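Long-range contacts in thymidylate synthase (Enterobacteria phage T4, PDB 1TIS), which catalyses the reductive methylation of dUMP to dTMP, with 5,10-methylenetetrahydrofolate as the donor of both the carbon and the reducing equivalents: residues P107-Q112 and L153-M158; R137-A142 and H157-F162. All coordinates share one frame; numbering follows the deposited sequence.

Both contacts are buried, and both hold the strand 157-164, sharing His157 and Met158 at its beginning; their centres lie about 12 Å apart. Interaction 1 fastens the loop that leads into this strand, with Cys156, the probable nucleophile, to the segment 107-112, and depends on one tyrosine that offers both a ring and a hydroxyl. Interaction 2 follows the strand further, where residues 137-142 run antiparallel to it and backbone bonds join apolar packing. The two meet where Gln112 and Pro155 pack on the carbonyl oxygen of Ala142. Each also touches the second subunit, but interaction 2 does so more widely, through Phe159, Gln161 and Arg137.

Interaction 1 (P107-Q112 and L153-M158); sequences PIYGKQ and LPPCHM
Tyr109 reaches from segment 107-112 into the loop before strand 157-164, where its ring meets Pro155 and His157. CB of Pro155 sits over one ring face, 4.0 Å from the Tyr109 centroid and 28° off the normal, a CH-pi contact well served by a rigid, apolar proline. The imidazole of His157 meets the same tyrosine obliquely, with ring centroids 4.3 Å apart and planes at 33°; CE2 of Tyr109 lies over the imidazole face, toward its rim. CG of His157 stands between its own backbone N and carbonyl carbon, which sets the imidazole against the tyrosine. Phe62 stacks on Tyr109 as well.

Two looser van der Waals contacts join the segments nearby: a methyl of Leu153 (CD2) lies 4.0 Å from Tyr109 OH, and CD1 of Ile108 lies 3.7 Å from the backbone O of Leu153.

One hydrogen bond crosses between the segments, from Cys156 N to Tyr109 OH (3.2 Å, 150° at the hydrogen). Within the helix-side segment, Gln112 NE2 donates to Pro107 O along a lone pair at 3.1 Å.

Cys156 is, by similarity, the nucleophile, which would make Tyr109 a second-shell residue: its hydroxyl accepts the backbone N-H of the cysteine, while its ring packs against the residues on either side in sequence.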
loop_
_atom_site.group_PDB
_atom_site.type_symbol
_atom_site.label_atom_id
_atom_site.label_comp_id
_atom_site.label_asym_id
_atom_site.label_seq_id
_atom_site.Cartn_x
_atom_site.Cartn_y
_atom_site.Cartn_z
ATOM N N PRO A 107 2.544 18.289 10.476
ATOM C CA PRO A 107 3.490 17.226 10.168
ATOM C C PRO A 107 3.347 16.421 8.878
ATOM O O PRO A 107 3.266 15.180 8.859
ATOM C CB PRO A 107 3.431 16.389 11.431
ATOM C CG PRO A 107 2.105 16.629 12.057
ATOM C CD PRO A 107 1.972 18.114 11.792
ATOM N N ILE A 108 3.450 17.200 7.807
ATOM C CA ILE A 108 3.255 16.813 6.419
ATOM C C ILE A 108 4.316 15.832 5.972
ATOM O O ILE A 108 5.333 15.716 6.656
ATOM C CB ILE A 108 3.246 18.182 5.650
ATOM C CG1 ILE A 108 1.933 18.889 5.937
ATOM C CG2 ILE A 108 3.302 18.045 4.175
ATOM C CD1 ILE A 108 0.701 17.967 5.742
ATOM N N TYR A 109 4.061 15.118 4.859
ATOM C CA TYR A 109 5.004 14.207 4.165
ATOM C C TYR A 109 6.480 14.422 4.501
ATOM O O TYR A 109 7.039 13.557 5.158
ATOM C CB TYR A 109 5.006 14.298 2.605
ATOM C CG TYR A 109 3.744 14.140 1.783
ATOM C CD1 TYR A 109 2.905 15.205 1.713
ATOM C CD2 TYR A 109 3.429 12.983 1.114
ATOM C CE1 TYR A 109 1.738 15.144 0.984
ATOM C CE2 TYR A 109 2.263 12.914 0.380
ATOM C CZ TYR A 109 1.413 14.000 0.316
ATOM O OH TYR A 109 0.224 13.995 -0.397
ATOM N N GLY A 110 7.106 15.555 4.144
ATOM C CA GLY A 110 8.517 15.756 4.384
ATOM C C GLY A 110 8.969 15.343 5.774
ATOM O O GLY A 110 9.877 14.508 5.901
ATOM N N LYS A 111 8.301 15.878 6.804
ATOM C CA LYS A 111 8.598 15.456 8.156
ATOM C C LYS A 111 8.389 13.939 8.284
ATOM O O LYS A 111 9.369 13.283 8.639
ATOM C CB LYS A 111 7.726 16.267 9.119
ATOM C CG LYS A 111 7.109 15.625 10.342
ATOM C CD LYS A 111 7.965 15.167 11.472
ATOM C CE LYS A 111 7.191 13.965 12.009
ATOM N NZ LYS A 111 7.708 13.483 13.279
ATOM N N GLN A 112 7.285 13.253 7.932
ATOM C CA GLN A 112 7.228 11.793 8.067
ATOM C C GLN A 112 8.277 11.108 7.209
ATOM O O GLN A 112 8.508 9.919 7.414
ATOM C CB GLN A 112 5.934 11.189 7.639
ATOM C CG GLN A 112 4.788 11.933 8.253
ATOM C CD GLN A 112 4.665 11.725 9.733
ATOM O OE1 GLN A 112 5.196 10.776 10.299
ATOM N NE2 GLN A 112 3.939 12.597 10.403
ATOM N N LEU A 153 -3.479 18.348 5.045
ATOM C CA LEU A 153 -4.097 17.358 4.176
ATOM C C LEU A 153 -3.368 16.062 4.533
ATOM O O LEU A 153 -2.136 15.990 4.382
ATOM C CB LEU A 153 -3.868 17.793 2.696
ATOM C CG LEU A 153 -4.005 16.909 1.426
ATOM C CD1 LEU A 153 -4.092 17.872 0.253
ATOM C CD2 LEU A 153 -2.811 15.998 1.170
ATOM N N PRO A 154 -4.018 15.032 5.070
ATOM C CA PRO A 154 -3.374 13.730 5.299
ATOM C C PRO A 154 -2.880 13.243 3.932
ATOM O O PRO A 154 -3.532 13.574 2.928
ATOM C CB PRO A 154 -4.485 12.903 5.947
ATOM C CG PRO A 154 -5.736 13.518 5.373
ATOM C CD PRO A 154 -5.435 15.009 5.385
ATOM N N PRO A 155 -1.739 12.551 3.791
ATOM C CA PRO A 155 -1.069 12.310 2.511
ATOM C C PRO A 155 -1.979 11.580 1.557
ATOM O O PRO A 155 -2.710 10.736 2.037
ATOM C CB PRO A 155 0.161 11.504 2.864
ATOM C CG PRO A 155 0.416 11.886 4.293
ATOM C CD PRO A 155 -1.009 11.874 4.850
ATOM N N CYS A 156 -2.078 11.874 0.268
ATOM C CA CYS A 156 -2.848 10.978 -0.592
ATOM C C CYS A 156 -1.848 9.895 -0.992
ATOM O O CYS A 156 -2.208 8.710 -1.051
ATOM C CB CYS A 156 -3.401 11.670 -1.866
ATOM S SG CYS A 156 -4.666 12.950 -1.607
ATOM N N HIS A 157 -0.572 10.236 -1.243
ATOM C CA HIS A 157 0.403 9.198 -1.542
ATOM C C HIS A 157 1.094 8.857 -0.209
ATOM O O HIS A 157 1.823 9.680 0.376
ATOM C CB HIS A 157 1.418 9.676 -2.615
ATOM C CG HIS A 157 1.871 11.131 -2.701
ATOM N ND1 HIS A 157 1.150 12.153 -3.106
ATOM C CD2 HIS A 157 3.137 11.620 -2.428
ATOM C CE1 HIS A 157 1.922 13.222 -3.087
ATOM N NE2 HIS A 157 3.111 12.908 -2.680
ATOM N N MET A 158 0.855 7.644 0.308
ATOM C CA MET A 158 1.289 7.308 1.650
ATOM C C MET A 158 2.313 6.235 1.882
ATOM O O MET A 158 2.839 6.128 2.983
ATOM C CB MET A 158 0.092 6.941 2.455
ATOM C CG MET A 158 -0.612 5.716 1.906
ATOM S SD MET A 158 -2.228 5.621 2.716
ATOM C CE MET A 158 -2.756 7.009 1.761
#

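Interaction 2 (R137-A142 and H157-F162); sequences RQIVSA and HMFYQF. With PO4 (phosphate ion), chain B.
The ring of Phe159 carries CG2 of Ile139 over one face, 4.2 Å from its centroid, while OG of Ser141 lies at its edge, in plane. Tyr160 receives CG2 of Val140 over its face, 3.8 Å from the centroid and 29° off the normal; CG1 of Val140 also comes within 3.4 Å of Tyr160 CE1. Beta-branched Ile139 and Val140 suit this buried setting, each presenting a methyl to an aromatic face. Phe162 meets the backbone O of Gln138 obliquely, and the side-chain amide of Gln138 is turned 81° from that ring.

Residues 137-142 run antiparallel to strand 157-164. Three backbone hydrogen bonds join them: Phe162 N to Gln138 O at 3.2 Å, Val140 N to Tyr160 O at 3.0 Å and Ala142 N to Met158 O at 2.6 Å. Tyr160 O also takes a CA-H...O contact from Ile139 CA at 3.1 Å.

Phe159 stacks on Phe159 of the second subunit, while Tyr160 and Phe162 pack toward helices 121-131 and 184-202.

Beyond the paired backbones, NH2 of Arg137 donates to O4 of a phosphate ion at 2.7 Å, a phosphate also bound by Arg176 of the second subunit. Arg137 binds dUMP by similarity, so the ion is consistent with the nucleotide's phosphate position. Backbone bonds and apolar packing thus hold the segment from which this cationic side chain reaches a site shared between subunits.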
loop_
_atom_site.group_PDB
_atom_site.type_symbol
_atom_site.label_atom_id
_atom_site.label_comp_id
_atom_site.label_asym_id
_atom_site.label_seq_id
_atom_site.Cartn_x
_atom_site.Cartn_y
_atom_site.Cartn_z
ATOM N N ARG A 137 12.145 -5.329 3.199
ATOM C CA ARG A 137 11.662 -4.284 4.090
ATOM C C ARG A 137 12.072 -2.874 3.637
ATOM O O ARG A 137 12.357 -2.039 4.509
ATOM C CB ARG A 137 12.219 -4.613 5.511
ATOM C CG ARG A 137 11.769 -5.973 6.011
ATOM C CD ARG A 137 12.665 -6.790 6.956
ATOM N NE ARG A 137 12.029 -8.112 7.147
ATOM C CZ ARG A 137 12.472 -9.146 7.895
ATOM N NH1 ARG A 137 13.607 -9.115 8.616
ATOM N NH2 ARG A 137 11.716 -10.246 7.939
ATOM N N GLN A 138 12.135 -2.437 2.377
ATOM C CA GLN A 138 12.719 -1.111 2.115
ATOM C C GLN A 138 11.677 -0.157 1.599
ATOM O O GLN A 138 11.666 0.297 0.452
ATOM C CB GLN A 138 13.922 -1.286 1.142
ATOM C CG GLN A 138 13.868 -2.212 -0.087
ATOM C CD GLN A 138 15.224 -2.473 -0.765
ATOM O OE1 GLN A 138 16.252 -1.948 -0.329
ATOM N NE2 GLN A 138 15.363 -3.279 -1.817
ATOM N N ILE A 139 10.871 0.122 2.626
ATOM C CA ILE A 139 9.544 0.780 2.591
ATOM C C ILE A 139 9.478 2.194 3.194
ATOM O O ILE A 139 10.165 2.326 4.212
ATOM C CB ILE A 139 8.550 -0.138 3.362
ATOM C CG1 ILE A 139 8.629 -1.539 2.837
ATOM C CG2 ILE A 139 7.138 0.368 3.228
ATOM C CD1 ILE A 139 7.527 -2.416 3.416
ATOM N N VAL A 140 8.805 3.277 2.750
ATOM C CA VAL A 140 8.711 4.443 3.624
ATOM C C VAL A 140 7.256 4.897 3.679
ATOM O O VAL A 140 6.605 5.336 2.748
ATOM C CB VAL A 140 9.706 5.671 3.224
ATOM C CG1 VAL A 140 10.787 5.160 2.326
ATOM C CG2 VAL A 140 9.032 6.846 2.565
ATOM N N SER A 141 6.664 4.636 4.821
ATOM C CA SER A 141 5.289 4.946 5.105
ATOM C C SER A 141 5.259 6.411 5.428
ATOM O O SER A 141 6.192 6.897 6.083
ATOM C CB SER A 141 4.848 4.138 6.301
ATOM O OG SER A 141 3.544 4.464 6.772
ATOM N N ALA A 142 4.218 7.106 5.007
ATOM C CA ALA A 142 4.072 8.515 5.334
ATOM C C ALA A 142 2.833 8.677 6.219
ATOM O O ALA A 142 2.679 9.651 6.951
ATOM C CB ALA A 142 3.876 9.346 4.071
ATOM N N HIS A 157 -0.572 10.236 -1.243
ATOM C CA HIS A 157 0.403 9.198 -1.542
ATOM C C HIS A 157 1.094 8.857 -0.209
ATOM O O HIS A 157 1.823 9.680 0.376
ATOM C CB HIS A 157 1.418 9.676 -2.615
ATOM C CG HIS A 157 1.871 11.131 -2.701
ATOM N ND1 HIS A 157 1.150 12.153 -3.106
ATOM C CD2 HIS A 157 3.137 11.620 -2.428
ATOM C CE1 HIS A 157 1.922 13.222 -3.087
ATOM N NE2 HIS A 157 3.111 12.908 -2.680
ATOM N N MET A 158 0.855 7.644 0.308
ATOM C CA MET A 158 1.289 7.308 1.650
ATOM C C MET A 158 2.313 6.235 1.882
ATOM O O MET A 158 2.839 6.128 2.983
ATOM C CB MET A 158 0.092 6.941 2.455
ATOM C CG MET A 158 -0.612 5.716 1.906
ATOM S SD MET A 158 -2.228 5.621 2.716
ATOM C CE MET A 158 -2.756 7.009 1.761
ATOM N N PHE A 159 2.654 5.467 0.877
ATOM C CA PHE A 159 3.436 4.280 1.078
ATOM C C PHE A 159 4.303 4.068 -0.124
ATOM O O PHE A 159 3.944 4.643 -1.162
ATOM C CB PHE A 159 2.439 3.230 1.212
ATOM C CG PHE A 159 2.753 2.241 2.260
ATOM C CD1 PHE A 159 2.914 2.677 3.564
ATOM C CD2 PHE A 159 2.831 0.925 1.892
ATOM C CE1 PHE A 159 3.164 1.761 4.554
ATOM C CE2 PHE A 159 3.081 0.008 2.885
ATOM C CZ PHE A 159 3.245 0.426 4.200
ATOM N N TYR A 160 5.390 3.281 -0.022
ATOM C CA TYR A 160 6.150 2.802 -1.187
ATOM C C TYR A 160 7.218 1.811 -0.820
ATOM O O TYR A 160 7.769 1.838 0.283
ATOM C CB TYR A 160 6.838 3.903 -2.041
ATOM C CG TYR A 160 7.698 5.025 -1.511
ATOM C CD1 TYR A 160 9.040 4.785 -1.295
ATOM C CD2 TYR A 160 7.185 6.310 -1.353
ATOM C CE1 TYR A 160 9.886 5.805 -0.932
ATOM C CE2 TYR A 160 8.039 7.348 -0.991
ATOM C CZ TYR A 160 9.385 7.074 -0.781
ATOM O OH TYR A 160 10.256 8.066 -0.360
ATOM N N GLN A 161 7.413 0.898 -1.753
ATOM C CA GLN A 161 8.279 -0.258 -1.613
ATOM C C GLN A 161 9.301 -0.090 -2.725
ATOM O O GLN A 161 8.944 0.355 -3.820
ATOM C CB GLN A 161 7.455 -1.518 -1.854
ATOM C CG GLN A 161 7.304 -2.650 -0.858
ATOM C CD GLN A 161 8.503 -3.572 -0.792
ATOM O OE1 GLN A 161 9.650 -3.172 -0.998
ATOM N NE2 GLN A 161 8.326 -4.852 -0.525
ATOM N N PHE A 162 10.558 -0.419 -2.497
ATOM C CA PHE A 162 11.568 -0.436 -3.543
ATOM C C PHE A 162 11.953 -1.888 -3.698
ATOM O O PHE A 162 11.984 -2.621 -2.710
ATOM C CB PHE A 162 12.874 0.230 -3.215
ATOM C CG PHE A 162 12.923 1.737 -3.159
ATOM C CD1 PHE A 162 12.876 2.495 -4.328
ATOM C CD2 PHE A 162 13.067 2.340 -1.935
ATOM C CE1 PHE A 162 12.973 3.883 -4.280
ATOM C CE2 PHE A 162 13.161 3.722 -1.910
ATOM C CZ PHE A 162 13.118 4.499 -3.065
HETATM P P PO4 B . 10.778 -10.881 4.804
HETATM O O1 PO4 B . 12.029 -11.738 5.346
HETATM O O2 PO4 B . 10.229 -11.649 3.653
HETATM O O3 PO4 B . 11.405 -9.584 4.432
HETATM O O4 PO4 B . 9.925 -10.878 6.004
#